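Local coordinates for protein thermosome subunit (Methanococcoides burtonii, PDB 3AQ1) that probably binds and hydrolyses ATP to assist the folding of unfolded proteins, as a predominantly monomeric group II chaperonin of a cold-living archaeon, at residues V388-F391 / A392-L395; G159-D162 / D163-L166; V358-G361 / G362-E366. One frame throughout, in Å; residues are numbered along the deposited sequence.

Interaction 1 (V388-F391 / A392-L395)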
loop_
_atom_site.group_PDB
_atom_site.type_symbol
_atom_site.label_atom_id
_atom_site.label_comp_id
_atom_site.label_asym_id
_atom_site.label_seq_id
_atom_site.Cartn_x
_atom_site.Cartn_y
_atom_site.Cartn_z
ATOM N N VAL A 388 18.941 -4.840 -28.840
ATOM C CA VAL A 388 19.126 -5.022 -27.408
ATOM C C VAL A 388 20.208 -4.088 -26.872
ATOM O O VAL A 388 20.099 -3.537 -25.778
ATOM C CB VAL A 388 19.467 -6.476 -27.078
ATOM C CG1 VAL A 388 19.965 -6.586 -25.659
ATOM C CG2 VAL A 388 18.241 -7.335 -27.282
ATOM N N SER A 389 21.250 -3.904 -27.667
ATOM C CA SER A 389 22.309 -2.977 -27.326
ATOM C C SER A 389 21.730 -1.570 -27.150
ATOM O O SER A 389 22.077 -0.856 -26.209
ATOM C CB SER A 389 23.389 -2.997 -28.413
ATOM O OG SER A 389 24.514 -2.235 -28.027
ATOM N N LYS A 390 20.840 -1.178 -28.056
ATOM C CA LYS A 390 20.245 0.151 -27.996
ATOM C C LYS A 390 19.306 0.278 -26.802
ATOM O O LYS A 390 19.166 1.359 -26.232
ATOM C CB LYS A 390 19.525 0.492 -29.302
ATOM C CG LYS A 390 20.462 0.916 -30.438
ATOM C CD LYS A 390 21.080 2.288 -30.171
ATOM C CE LYS A 390 21.979 2.754 -31.315
ATOM N NZ LYS A 390 22.376 4.189 -31.152
ATOM N N PHE A 391 18.673 -0.825 -26.413
ATOM C CA PHE A 391 17.830 -0.822 -25.225
ATOM C C PHE A 391 18.720 -0.494 -24.035
ATOM O O PHE A 391 18.497 0.493 -23.327
ATOM C CB PHE A 391 17.141 -2.177 -25.036
ATOM C CG PHE A 391 15.990 -2.161 -24.050
ATOM C CD1 PHE A 391 16.215 -2.215 -22.697
ATOM C CD2 PHE A 391 14.685 -2.139 -24.489
ATOM C CE1 PHE A 391 15.154 -2.224 -21.795
ATOM C CE2 PHE A 391 13.625 -2.146 -23.587
ATOM C CZ PHE A 391 13.864 -2.193 -22.244
ATOM N N ALA A 392 19.748 -1.312 -23.835
ATOM C CA ALA A 392 20.678 -1.108 -22.730
ATOM C C ALA A 392 21.223 0.327 -22.689
ATOM O O ALA A 392 21.582 0.825 -21.632
ATOM C CB ALA A 392 21.809 -2.122 -22.792
ATOM N N GLU A 393 21.264 0.993 -23.837
ATOM C CA GLU A 393 21.755 2.370 -23.910
ATOM C C GLU A 393 20.712 3.364 -23.433
ATOM O O GLU A 393 21.044 4.407 -22.870
ATOM C CB GLU A 393 22.129 2.743 -25.346
ATOM C CG GLU A 393 23.387 2.108 -25.914
ATOM C CD GLU A 393 23.820 2.818 -27.183
ATOM O OE1 GLU A 393 23.212 3.871 -27.485
ATOM O OE2 GLU A 393 24.752 2.340 -27.868
ATOM N N ALA A 394 19.451 3.053 -23.701
ATOM C CA ALA A 394 18.360 3.947 -23.359
ATOM C C ALA A 394 18.228 4.053 -21.847
ATOM O O ALA A 394 17.882 5.115 -21.310
ATOM C CB ALA A 394 17.068 3.458 -23.981
ATOM N N LEU A 395 18.511 2.947 -21.166
ATOM C CA LEU A 395 18.409 2.893 -19.716
ATOM C C LEU A 395 19.135 4.055 -19.030
ATOM O O LEU A 395 18.631 4.632 -18.073
ATOM C CB LEU A 395 18.936 1.555 -19.215
ATOM C CG LEU A 395 17.940 0.443 -19.539
ATOM C CD1 LEU A 395 18.452 -0.916 -19.094
ATOM C CD2 LEU A 395 16.580 0.760 -18.895
#
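This contact lies in the last turns of helix 383-394, running on to L395. K390 meets E393 on one side and F391 meets L395 on another. K390 and E393 are three residues apart. E393 OE1 lies 3.8 Å from K390 NZ, so the salt bridge is a long one. The lysine chain bends at its second torsion (chi2 -70°), and this kink also brings K390 CD alongside the carboxylate, 3.8 Å from E393 OE1. The glutamate runs extended beyond CG to reach it. With an alanine here in place of the lysine, the E393 carboxylate would probably lose its charged mate in this turn and be freer to swing. F391 CE1 approaches L395 CD2 at 4.4 Å, and the methyl meets the ring obliquely. The ring of F391 gets there with CG anti to the backbone N, chi1 -165°. The backbone underneath holds these residues at helical spacing. A392 N gives V388 O a bond of 3.0 Å. F391 O accepts from L395 N at 3.3 Å. The same oxygen takes a weak bond from A394 N, which also bonds to K390 O. Around the contact, F391 packs on L57 of helix 45-65, L373 of helix 364-378 and C85 of helix 71-92. K390 NZ has a second, weak and long ion pair with E63, and E393 also touches K60. The two faces therefore differ in chemistry: F391 and L395 join an apolar seam between helices, while K390 and E393 form a loose charged pair within a wider group of charges.

Interaction 2 (G159-D162 / D163-L166)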
loop_
_atom_site.group_PDB
_atom_site.type_symbol
_atom_site.label_atom_id
_atom_site.label_comp_id
_atom_site.label_asym_id
_atom_site.label_seq_id
_atom_site.Cartn_x
_atom_site.Cartn_y
_atom_site.Cartn_z
ATOM N N GLY A 159 -1.878 13.407 23.562
ATOM C CA GLY A 159 -0.836 12.509 24.034
ATOM C C GLY A 159 0.360 12.439 23.104
ATOM O O GLY A 159 0.639 13.375 22.356
ATOM N N SER A 160 1.061 11.312 23.154
ATOM C CA SER A 160 2.261 11.079 22.364
ATOM C C SER A 160 2.010 9.954 21.366
ATOM O O SER A 160 1.117 9.130 21.554
ATOM C CB SER A 160 3.435 10.739 23.304
ATOM O OG SER A 160 4.412 9.880 22.724
ATOM N N ILE A 161 2.792 9.913 20.298
ATOM C CA ILE A 161 2.679 8.825 19.345
ATOM C C ILE A 161 2.956 7.499 20.052
ATOM O O ILE A 161 2.613 6.432 19.554
ATOM C CB ILE A 161 3.673 9.010 18.215
ATOM C CG1 ILE A 161 3.410 8.020 17.091
ATOM C CG2 ILE A 161 5.079 8.852 18.732
ATOM C CD1 ILE A 161 4.340 8.230 15.944
ATOM N N ASP A 162 3.584 7.582 21.220
ATOM C CA ASP A 162 3.918 6.398 22.013
ATOM C C ASP A 162 2.673 5.770 22.657
ATOM O O ASP A 162 2.675 4.595 23.021
ATOM C CB ASP A 162 4.944 6.755 23.098
ATOM C CG ASP A 162 6.369 6.843 22.566
ATOM O OD1 ASP A 162 6.743 6.023 21.690
ATOM O OD2 ASP A 162 7.118 7.726 23.049
ATOM N N ASP A 163 1.621 6.566 22.800
ATOM C CA ASP A 163 0.371 6.101 23.363
ATOM C C ASP A 163 -0.485 5.485 22.264
ATOM O O ASP A 163 -1.633 5.139 22.499
ATOM C CB ASP A 163 -0.416 7.258 23.991
ATOM C CG ASP A 163 0.353 7.987 25.072
ATOM O OD1 ASP A 163 1.180 7.344 25.759
ATOM O OD2 ASP A 163 0.117 9.208 25.238
ATOM N N SER A 164 0.045 5.370 21.054
ATOM C CA SER A 164 -0.729 4.731 19.996
ATOM C C SER A 164 -0.954 3.245 20.301
ATOM O O SER A 164 -0.090 2.577 20.860
ATOM C CB SER A 164 -0.074 4.949 18.628
ATOM O OG SER A 164 -0.234 6.302 18.219
ATOM N N GLU A 165 -2.129 2.735 19.964
ATOM C CA GLU A 165 -2.435 1.341 20.256
ATOM C C GLU A 165 -2.642 0.517 18.998
ATOM O O GLU A 165 -3.088 1.022 17.964
ATOM C CB GLU A 165 -3.680 1.223 21.138
ATOM C CG GLU A 165 -3.557 1.843 22.509
ATOM C CD GLU A 165 -4.882 1.874 23.248
ATOM O OE1 GLU A 165 -5.497 2.961 23.364
ATOM O OE2 GLU A 165 -5.308 0.803 23.709
ATOM N N LEU A 166 -2.322 -0.765 19.105
ATOM C CA LEU A 166 -2.653 -1.716 18.065
ATOM C C LEU A 166 -3.765 -2.611 18.576
ATOM O O LEU A 166 -3.522 -3.528 19.351
ATOM C CB LEU A 166 -1.433 -2.542 17.698
ATOM C CG LEU A 166 -1.180 -2.598 16.199
ATOM C CD1 LEU A 166 -0.865 -1.194 15.698
ATOM C CD2 LEU A 166 -0.049 -3.553 15.891
#
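The carboxylate of D163 lies over the backbone of G159 and S160. D163 OD2 accepts from S160 N at 3.1 Å, and the N-H points almost straight at it (174°). The amide meets the oxygen from above the carboxylate plane, 54° out of it. D163 CG sits anti to its own carbonyl carbon (chi1 -58°), which turns OD2 back to the start of the turn, and OD2 also comes 3.6 Å from G159 CA. The backbone returns the bond: D163 N donates to S160 O at 2.9 Å, so S160 and D163 are tied twice. The backbone angles of G159 call for glycine. S160 OG accepts from D162 N, an ST turn, though the place of that nitrogen in the model is less sure. One step on, I161 O takes S164 N at 3.2 Å, and S164 OG adds a weak bond to the same oxygen at 3.1 Å. This turn joins strand 151-157 to strand 165-167. S164 OG also pairs with H328 N of strand 323-329, and the D162 carboxylate forms a salt bridge with K123 of helix 121-132. I161 packs on L124 of that helix. Chemically, the turn is closed mainly by polar groups: one aspartate holds an amide, its neighbour reaches a lysine, and a serine links the turn to the sheet.

Interaction 3 (V358-G361 / G362-E366)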
loop_
_atom_site.group_PDB
_atom_site.type_symbol
_atom_site.label_atom_id
_atom_site.label_comp_id
_atom_site.label_asym_id
_atom_site.label_seq_id
_atom_site.Cartn_x
_atom_site.Cartn_y
_atom_site.Cartn_z
ATOM N N VAL A 358 13.789 -5.157 -2.694
ATOM C CA VAL A 358 13.772 -3.741 -3.033
ATOM C C VAL A 358 14.963 -3.408 -3.909
ATOM O O VAL A 358 15.981 -4.109 -3.890
ATOM C CB VAL A 358 13.846 -2.838 -1.803
ATOM C CG1 VAL A 358 12.794 -3.225 -0.809
ATOM C CG2 VAL A 358 15.221 -2.930 -1.184
ATOM N N VAL A 359 14.811 -2.330 -4.673
ATOM C CA VAL A 359 15.870 -1.765 -5.496
ATOM C C VAL A 359 16.287 -0.478 -4.814
ATOM O O VAL A 359 15.493 0.111 -4.089
ATOM C CB VAL A 359 15.338 -1.409 -6.897
ATOM C CG1 VAL A 359 16.426 -0.802 -7.744
ATOM C CG2 VAL A 359 14.783 -2.633 -7.573
ATOM N N VAL A 360 17.519 -0.034 -5.019
ATOM C CA VAL A 360 17.880 1.301 -4.564
ATOM C C VAL A 360 17.859 2.246 -5.740
ATOM O O VAL A 360 17.928 1.803 -6.883
ATOM C CB VAL A 360 19.236 1.337 -3.882
ATOM C CG1 VAL A 360 19.077 0.868 -2.454
ATOM C CG2 VAL A 360 20.233 0.475 -4.647
ATOM N N GLY A 361 17.772 3.544 -5.453
ATOM C CA GLY A 361 17.482 4.538 -6.473
ATOM C C GLY A 361 18.680 5.306 -6.993
ATOM O O GLY A 361 19.801 4.796 -7.002
ATOM N N GLY A 362 18.432 6.530 -7.452
ATOM C CA GLY A 362 19.487 7.405 -7.930
ATOM C C GLY A 362 20.144 6.936 -9.216
ATOM O O GLY A 362 21.288 7.302 -9.525
ATOM N N GLY A 363 19.417 6.127 -9.974
ATOM C CA GLY A 363 19.909 5.659 -11.253
ATOM C C GLY A 363 20.819 4.461 -11.100
ATOM O O GLY A 363 21.322 3.926 -12.090
ATOM N N SER A 364 21.025 4.033 -9.859
ATOM C CA SER A 364 21.859 2.862 -9.599
ATOM C C SER A 364 21.440 1.640 -10.427
ATOM O O SER A 364 22.291 0.989 -11.019
ATOM C CB SER A 364 21.898 2.519 -8.103
ATOM O OG SER A 364 20.648 2.028 -7.650
ATOM N N SER A 365 20.142 1.335 -10.485
ATOM C CA SER A 365 19.686 0.107 -11.148
ATOM C C SER A 365 19.658 0.220 -12.675
ATOM O O SER A 365 19.818 -0.770 -13.389
ATOM C CB SER A 365 18.324 -0.346 -10.613
ATOM O OG SER A 365 17.273 0.450 -11.117
ATOM N N GLU A 366 19.466 1.426 -13.185
ATOM C CA GLU A 366 19.503 1.607 -14.620
ATOM C C GLU A 366 20.927 1.401 -15.136
ATOM O O GLU A 366 21.151 0.742 -16.158
ATOM C CB GLU A 366 18.963 2.980 -14.989
ATOM C CG GLU A 366 17.436 3.063 -14.938
ATOM C CD GLU A 366 16.882 3.404 -13.560
ATOM O OE1 GLU A 366 17.669 3.610 -12.610
ATOM O OE2 GLU A 366 15.644 3.475 -13.433
#
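S364 OG lies near two backbone oxygens, 2.8 Å from V360 O and 3.0 Å from G361 O. Its first torsion (chi1 69°) puts OG between the backbone N and the carbonyl carbon, and so turns it back over the strand end. V360 CG2 comes alongside the same hydroxyl at 3.4 Å. S364 N bonds to G361 O at 3.2 Å, entering from above the carbonyl plane. This bond closes a type I' turn from G361 to S364. A little apart, V359 CG1 packs against S365 CB at 3.5 Å. The glycines set this up: G362 and G363 both have positive phi, and the backbone angles of G363 call for glycine. G363 occupies the N-cap position just before helix 364-378. Further out, V359 and G361 have backbone bonds to E447 and V445, V359 packs on L449, and E366 forms a salt bridge with K452. In chaperonin relatives, a glycine-rich turn of this kind lines the nucleotide pocket, and this one is probably its counterpart. The chemistry is that of a short link from strand to helix, in which G361 O takes the first amide of the helix and the serine hydroxyl lies against the carbonyls of V360 and G361.

How the interactions relate
Interactions 1 and 3 are neighbours, with centres about 17 Å apart. They touch where L395 O packs on E366 CB at 3.5 Å. Interaction 3 starts helix 364-378, and interaction 1 lies on helix 383-394, the next helix in the chain. Both belong to the part of the chain that in this family forms the equatorial, ATP-binding domain, and the turn of interaction 3 is probably closer to the nucleotide pocket. Interaction 2 lies apart. Its centre is about 35 Å from that of interaction 3 and about 50 Å from that of interaction 1, on the opposite side of the chain's centre from the latter. The nearest atoms of interactions 2 and 3 are about 21 Å apart.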